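Local coordinates for DyP-type peroxidase (Thermobifida cellulosilytica, PDB 4GS1), which probably uses a heme iron to reduce hydrogen peroxide while oxidising dyes and related substrates, as DyP-type peroxidases do, at residues 184-189 against 318-323; 47-52 against 154-159. All coordinates share one frame; numbering follows the deposited sequence. Where two conformers were deposited one is given.

Interaction 1 (184-189 against 318-323). With HEM (protoporphyrin IX containing Fe), chain F; OXY (oxygen molecule), chain G.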
loop_
_atom_site.group_PDB
_atom_site.type_symbol
_atom_site.label_atom_id
_atom_site.label_comp_id
_atom_site.label_asym_id
_atom_site.label_seq_id
_atom_site.Cartn_x
_atom_site.Cartn_y
_atom_site.Cartn_z
ATOM N N GLY B 184 -1.497 5.832 1.283
ATOM C CA GLY B 184 -0.214 6.397 0.892
ATOM C C GLY B 184 0.916 5.966 1.809
ATOM O O GLY B 184 0.673 5.480 2.916
ATOM N N PHE B 185 2.155 6.134 1.347
ATOM C CA PHE B 185 3.318 5.746 2.138
ATOM C C PHE B 185 4.476 6.718 1.980
ATOM O O PHE B 185 4.553 7.471 1.002
ATOM C CB PHE B 185 3.806 4.350 1.726
ATOM C CG PHE B 185 4.225 4.255 0.283
ATOM C CD1 PHE B 185 5.545 4.484 -0.096
ATOM C CD2 PHE B 185 3.299 3.942 -0.701
ATOM C CE1 PHE B 185 5.927 4.403 -1.429
ATOM C CE2 PHE B 185 3.676 3.860 -2.038
ATOM C CZ PHE B 185 4.997 4.091 -2.400
ATOM N N ARG B 186 5.387 6.655 2.946
ATOM C CA ARG B 186 6.725 7.243 2.859
ATOM C C ARG B 186 7.694 6.155 3.273
ATOM O O ARG B 186 7.263 5.088 3.716
ATOM C CB ARG B 186 6.869 8.396 3.854
ATOM C CG ARG B 186 5.894 9.532 3.635
ATOM C CD ARG B 186 5.935 10.489 4.815
ATOM N NE ARG B 186 5.216 11.733 4.534
ATOM C CZ ARG B 186 5.479 12.897 5.131
ATOM N NH1 ARG B 186 6.433 12.978 6.060
ATOM N NH2 ARG B 186 4.782 13.982 4.805
ATOM N N ARG B 187 8.997 6.419 3.164
ATOM C CA ARG B 187 9.978 5.473 3.694
ATOM C C ARG B 187 9.765 5.285 5.195
ATOM O O ARG B 187 9.430 6.231 5.923
ATOM C CB ARG B 187 11.421 5.927 3.409
ATOM C CG ARG B 187 12.067 6.849 4.464
ATOM C CD ARG B 187 11.436 8.230 4.521
ATOM N NE ARG B 187 12.208 9.127 5.393
ATOM C CZ ARG B 187 12.118 9.147 6.720
ATOM N NH1 ARG B 187 11.287 8.317 7.344
ATOM N NH2 ARG B 187 12.863 9.996 7.429
ATOM N N THR B 188 9.933 4.056 5.665
ATOM C CA THR B 188 9.843 3.809 7.106
ATOM C C THR B 188 11.088 4.301 7.827
ATOM O O THR B 188 12.191 4.314 7.264
ATOM C CB THR B 188 9.635 2.320 7.435
ATOM O OG1 THR B 188 10.733 1.556 6.915
ATOM C CG2 THR B 188 8.312 1.814 6.843
ATOM N N ALA B 189 10.913 4.704 9.080
ATOM C CA ALA B 189 12.052 5.101 9.904
ATOM C C ALA B 189 13.049 3.956 10.020
ATOM O O ALA B 189 14.256 4.175 10.068
ATOM C CB ALA B 189 11.574 5.530 11.284
ATOM N N VAL B 318 1.605 24.125 5.261
ATOM C CA VAL B 318 2.390 22.951 5.623
ATOM C C VAL B 318 1.960 21.796 4.739
ATOM O O VAL B 318 0.795 21.399 4.747
ATOM C CB VAL B 318 2.229 22.573 7.105
ATOM C CG1 VAL B 318 2.835 21.205 7.372
ATOM C CG2 VAL B 318 2.905 23.626 7.980
ATOM N N ARG B 319 2.897 21.281 3.952
ATOM C CA ARG B 319 2.614 20.150 3.078
ATOM C C ARG B 319 3.002 18.856 3.780
ATOM O O ARG B 319 4.152 18.685 4.181
ATOM C CB ARG B 319 3.363 20.320 1.747
ATOM C CG ARG B 319 2.794 21.427 0.864
ATOM C CD ARG B 319 3.776 21.867 -0.225
ATOM N NE ARG B 319 4.987 22.451 0.360
ATOM C CZ ARG B 319 6.224 22.005 0.155
ATOM N NH1 ARG B 319 6.451 20.976 -0.656
ATOM N NH2 ARG B 319 7.245 22.605 0.757
ATOM N N ARG B 320 2.034 17.948 3.925
ATOM C CA ARG B 320 2.235 16.705 4.672
ATOM C C ARG B 320 1.694 15.571 3.816
ATOM O O ARG B 320 0.706 14.920 4.146
ATOM C CB ARG B 320 1.518 16.785 6.028
ATOM C CG ARG B 320 1.842 15.659 7.011
ATOM C CD ARG B 320 1.095 15.912 8.326
ATOM N NE ARG B 320 1.298 14.862 9.325
ATOM C CZ ARG B 320 0.612 13.723 9.352
ATOM N NH1 ARG B 320 -0.294 13.467 8.408
ATOM N NH2 ARG B 320 0.847 12.832 10.309
ATOM N N GLY B 321 2.351 15.364 2.681
ATOM C CA GLY B 321 1.867 14.435 1.677
ATOM C C GLY B 321 2.478 13.053 1.740
ATOM O O GLY B 321 3.432 12.803 2.498
ATOM N N TYR B 322 1.920 12.147 0.939
ATOM C CA TYR B 322 2.348 10.755 0.911
ATOM C C TYR B 322 2.427 10.297 -0.533
ATOM O O TYR B 322 1.759 10.860 -1.406
ATOM C CB TYR B 322 1.364 9.856 1.700
ATOM C CG TYR B 322 1.540 10.004 3.200
ATOM C CD1 TYR B 322 2.227 9.046 3.933
ATOM C CD2 TYR B 322 1.046 11.117 3.869
ATOM C CE1 TYR B 322 2.416 9.194 5.310
ATOM C CE2 TYR B 322 1.243 11.281 5.246
ATOM C CZ TYR B 322 1.927 10.310 5.949
ATOM O OH TYR B 322 2.124 10.468 7.308
ATOM N N ASN B 323 3.219 9.261 -0.787
ATOM C CA ASN B 323 3.257 8.671 -2.124
ATOM C C ASN B 323 2.131 7.666 -2.279
ATOM O O ASN B 323 1.778 6.980 -1.317
ATOM C CB ASN B 323 4.593 7.965 -2.326
ATOM C CG ASN B 323 5.757 8.885 -2.064
ATOM O OD1 ASN B 323 5.800 9.989 -2.589
ATOM N ND2 ASN B 323 6.673 8.464 -1.204
HETATM C CHA HEM F . 8.017 22.883 -3.112
HETATM C CHB HEM F . 7.188 18.769 -5.527
HETATM C CHC HEM F . 2.512 19.970 -6.069
HETATM C CHD HEM F . 3.225 23.893 -3.290
HETATM C C1A HEM F . 8.188 21.682 -3.742
HETATM C C2A HEM F . 9.452 21.000 -3.876
HETATM C C3A HEM F . 9.218 19.863 -4.547
HETATM C C4A HEM F . 7.809 19.793 -4.844
HETATM C CMA HEM F . 10.256 18.784 -4.941
HETATM C CAA HEM F . 10.805 21.531 -3.332
HETATM C CBA HEM F . 11.119 20.987 -1.927
HETATM C CGA HEM F . 10.226 21.570 -0.866
HETATM O O1A HEM F . 10.446 22.755 -0.470
HETATM O O2A HEM F . 9.306 20.853 -0.398
HETATM C C1B HEM F . 5.863 18.748 -5.898
HETATM C C2B HEM F . 5.244 17.727 -6.715
HETATM C C3B HEM F . 3.953 18.056 -6.882
HETATM C C4B HEM F . 3.710 19.292 -6.161
HETATM C CMB HEM F . 6.025 16.520 -7.289
HETATM C CAB HEM F . 2.841 17.301 -7.654
HETATM C CBB HEM F . 2.892 15.977 -7.903
HETATM C C1C HEM F . 2.301 21.142 -5.364
HETATM C C2C HEM F . 1.043 21.868 -5.252
HETATM C C3C HEM F . 1.242 22.946 -4.467
HETATM C C4C HEM F . 2.635 22.941 -4.089
HETATM C CMC HEM F . -0.281 21.403 -5.899
HETATM C CAC HEM F . 0.270 24.069 -4.008
HETATM C CBC HEM F . -0.866 24.398 -4.628
HETATM C C1D HEM F . 4.558 23.958 -2.982
HETATM C C2D HEM F . 5.142 24.959 -2.121
HETATM C C3D HEM F . 6.626 24.654 -2.079
HETATM C C4D HEM F . 6.805 23.481 -2.898
HETATM C CMD HEM F . 4.430 26.126 -1.397
HETATM C CAD HEM F . 7.695 25.435 -1.298
HETATM C CBD HEM F . 8.105 26.681 -2.086
HETATM C CGD HEM F . 9.123 27.439 -1.263
HETATM O O1D HEM F . 10.349 27.233 -1.479
HETATM O O2D HEM F . 8.716 28.226 -0.367
HETATM N NA HEM F . 7.189 20.930 -4.338
HETATM N NB HEM F . 4.901 19.694 -5.578
HETATM N NC HEM F . 3.267 21.837 -4.651
HETATM N ND HEM F . 5.567 23.096 -3.419
HETATM FE FE HEM F . 5.253 21.456 -4.576
HETATM O O1 OXY G . 4.841 19.929 -2.769
HETATM O O2 OXY G . 4.532 18.688 -2.031
HETATM O O HOH W 1 5.477 16.528 6.016
#
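Over one face of the Tyr322 ring lies the extended side chain of Arg186, and at the ring's edge sits the backbone of Phe185. The contact joins the two ferredoxin-like halves of the DyP fold through a single antiparallel bridge between edge strands 176-185 and 318-328. Arg186 CD makes a CH-pi contact with the Tyr322 face, and its guanidinium follows in a cation-pi contact, CZ 4.7 Å from the centroid of the Tyr322 ring, with the two planes 37° apart. At the edge of the guanidinium, NE and NH2 of Arg186 both grip Gly321 O, each at 2.9 Å. An arginine suits the place because it offers an apolar stem to the ring and two N-H groups to one carbonyl. The Phe185 ring takes Asn323 CB over one face, 4.0 Å from its centroid.

The hydrogen-bonded pair of the bridge runs from Phe185 N to Asn323 O (2.8 Å) and from Asn323 N to Phe185 O (2.9 Å). Gly184 suits its place, since a CB would clash with Tyr322 CB.

Toward the heme, a water links Arg186 NH2 to Arg319 O. The Arg319 guanidinium lays one face over HEM C4D. Its NH1 and NH2 both donate to propionate O2A of the heme, and NH1 also donates, weakly, to OXY O1, the dioxygen atom 2.4 Å from the iron, HEM FE.

Interaction 2 (47-52 against 154-159); sequences APAFVH and GAEDPM
Phe50 reaches from its strand past Ala155 O to the start of a helix. Its CB lies 3.3 Å from Ala155 O. With CG anti to the carbonyl carbon (chi1 -58°) the ring is carried toward 154-159, and chi2 (-85°) turns its edge to that oxygen. Phe50 CD2 is 3.5 Å from both Ala155 O and Glu156 O. Further out, CE2 of Phe50 comes within 3.3 Å of Glu156 O, also at the edge, where the slightly positive ring hydrogens suit a carbonyl oxygen. At the tip, Phe50 CZ is 4.1 Å from Pro158 CD. This carbon, bonded to the proline nitrogen and so slightly polarised, lies over one face of the ring in a CH-pi contact.

The backbones form the end of an antiparallel pairing between strands 50-58 and 149-155, neighbours in the N-terminal ferredoxin-like sheet. Phe50 and Ala155 are its hydrogen-bonded pair; Val51 and Gly154 are a non-hydrogen-bonded pair, Val51 CA 4.3 Å from Gly154 CA. Gly154 CA also makes a CA-H...O contact with Phe50 O at 3.3 Å. Beyond Ala155 the chain turns into helix 158-172, N-capped by Asp157, whose OD2 accepts from Met159 N; its OD1 accepts from Thr188 N of the second subunit.

Glu156 folds back over Pro48 and Ala49, its chain bent at chi2 (69°). OE1 accepts from Ala49 N at 2.9 Å, approached from above the carboxylate plane, and a water joins it to Ala47 O. The other oxygen, OE2, accepts from Ala189 N of the same chain. An alanine in place of Glu156 would probably leave Ala49 N and Ala189 N without these acceptors and open a gap beside Ala49 CB. Pro48 CB, meanwhile, packs against Ala155 C.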
loop_
_atom_site.group_PDB
_atom_site.type_symbol
_atom_site.label_atom_id
_atom_site.label_comp_id
_atom_site.label_asym_id
_atom_site.label_seq_id
_atom_site.Cartn_x
_atom_site.Cartn_y
_atom_site.Cartn_z
ATOM N N ALA B 47 5.602 12.657 11.114
ATOM C CA ALA B 47 4.546 11.945 10.389
ATOM C C ALA B 47 4.866 10.454 10.279
ATOM O O ALA B 47 5.996 10.086 9.949
ATOM C CB ALA B 47 4.362 12.549 9.009
ATOM N N PRO B 48 3.870 9.586 10.550
ATOM C CA PRO B 48 4.081 8.141 10.397
ATOM C C PRO B 48 4.267 7.762 8.935
ATOM O O PRO B 48 3.897 8.534 8.047
ATOM C CB PRO B 48 2.773 7.533 10.922
ATOM C CG PRO B 48 2.180 8.592 11.816
ATOM C CD PRO B 48 2.577 9.899 11.184
ATOM N N ALA B 49 4.820 6.579 8.682
ATOM C CA ALA B 49 5.155 6.185 7.316
ATOM C C ALA B 49 3.944 5.868 6.437
ATOM O O ALA B 49 4.059 5.893 5.212
ATOM C CB ALA B 49 6.133 4.997 7.322
ATOM N N PHE B 50 2.801 5.557 7.045
ATOM C CA PHE B 50 1.613 5.165 6.266
ATOM C C PHE B 50 0.405 6.016 6.596
ATOM O O PHE B 50 0.246 6.465 7.737
ATOM C CB PHE B 50 1.292 3.677 6.499
ATOM C CG PHE B 50 2.434 2.775 6.145
ATOM C CD1 PHE B 50 2.609 2.341 4.839
ATOM C CD2 PHE B 50 3.366 2.399 7.107
ATOM C CE1 PHE B 50 3.690 1.539 4.500
ATOM C CE2 PHE B 50 4.452 1.598 6.772
ATOM C CZ PHE B 50 4.607 1.169 5.458
ATOM N N VAL B 51 -0.454 6.227 5.596
ATOM C CA VAL B 51 -1.701 6.968 5.791
ATOM C C VAL B 51 -2.841 6.311 5.020
ATOM O O VAL B 51 -2.618 5.653 4.009
ATOM C CB VAL B 51 -1.568 8.456 5.343
ATOM C CG1 VAL B 51 -1.640 8.588 3.804
ATOM C CG2 VAL B 51 -2.646 9.328 5.996
ATOM N N HIS B 52 -4.059 6.468 5.525
ATOM C CA HIS B 52 -5.251 6.106 4.759
ATOM C C HIS B 52 -6.207 7.268 4.948
ATOM O O HIS B 52 -6.631 7.561 6.070
ATOM C CB HIS B 52 -5.858 4.783 5.268
ATOM C CG HIS B 52 -6.751 4.096 4.277
ATOM N ND1 HIS B 52 -6.974 2.728 4.295
ATOM C CD2 HIS B 52 -7.491 4.580 3.248
ATOM C CE1 HIS B 52 -7.800 2.405 3.317
ATOM N NE2 HIS B 52 -8.131 3.509 2.662
ATOM N N GLY B 154 -3.318 7.367 10.420
ATOM C CA GLY B 154 -1.912 7.187 10.117
ATOM C C GLY B 154 -1.247 6.243 11.099
ATOM O O GLY B 154 -1.639 6.176 12.254
ATOM N N ALA B 155 -0.241 5.514 10.636
ATOM C CA ALA B 155 0.543 4.655 11.519
ATOM C C ALA B 155 1.858 4.308 10.866
ATOM O O ALA B 155 1.999 4.439 9.655
ATOM C CB ALA B 155 -0.229 3.390 11.860
ATOM N N GLU B 156 2.819 3.862 11.666
ATOM C CA GLU B 156 4.133 3.491 11.145
ATOM C C GLU B 156 4.122 2.055 10.613
ATOM O O GLU B 156 5.105 1.594 10.037
ATOM C CB GLU B 156 5.190 3.659 12.251
ATOM C CG GLU B 156 6.661 3.473 11.824
ATOM C CD GLU B 156 7.184 4.578 10.913
ATOM O OE1 GLU B 156 6.543 5.645 10.803
ATOM O OE2 GLU B 156 8.262 4.380 10.308
ATOM N N ASP B 157 3.000 1.360 10.790
ATOM C CA ASP B 157 2.882 -0.029 10.340
ATOM C C ASP B 157 1.572 -0.235 9.581
ATOM O O ASP B 157 0.530 0.244 10.027
ATOM C CB ASP B 157 2.952 -0.982 11.539
ATOM C CG ASP B 157 2.900 -2.425 11.121
ATOM O OD1 ASP B 157 3.975 -3.003 10.842
ATOM O OD2 ASP B 157 1.782 -2.981 11.041
ATOM N N PRO B 158 1.618 -0.937 8.430
ATOM C CA PRO B 158 0.416 -1.050 7.593
ATOM C C PRO B 158 -0.665 -1.965 8.179
ATOM O O PRO B 158 -1.838 -1.796 7.847
ATOM C CB PRO B 158 0.962 -1.636 6.277
ATOM C CG PRO B 158 2.167 -2.446 6.720
ATOM C CD PRO B 158 2.788 -1.589 7.803
ATOM N N MET B 159 -0.287 -2.925 9.015
ATOM C CA MET B 159 -1.278 -3.801 9.640
ATOM C C MET B 159 -1.984 -3.092 10.800
ATOM O O MET B 159 -3.206 -3.208 10.963
ATOM C CB MET B 159 -0.625 -5.111 10.091
ATOM C CG MET B 159 -1.599 -6.132 10.593
ATOM S SD MET B 159 -2.775 -6.596 9.311
ATOM C CE MET B 159 -2.906 -8.348 9.677
HETATM O O HOH W 2 7.802 7.884 9.926
#

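How the interactions relate
Both contacts are buried, but interaction 2 lies within one sheet and interaction 1 between two, their centres about 13 Å and 9 Å from the centre of the chain. Interaction 2 pairs strand 50-58 with 149-155 of the N-terminal sheet; interaction 1 joins that sheet's outer strand 176-185 to 318-328 of the other. Strands 50-58 and 176-185 are neighbours, so the contacts meet directly: Tyr322 OH to Pro48 O and Arg186 N to Ala49 O, both 2.7 Å and probable hydrogen bonds. Two arginines joined through a water, one of them at the heme, mark interaction 1; a carboxylate serving backbone N-H groups and a phenylalanine-proline contact mark interaction 2. Both also touch the second subunit.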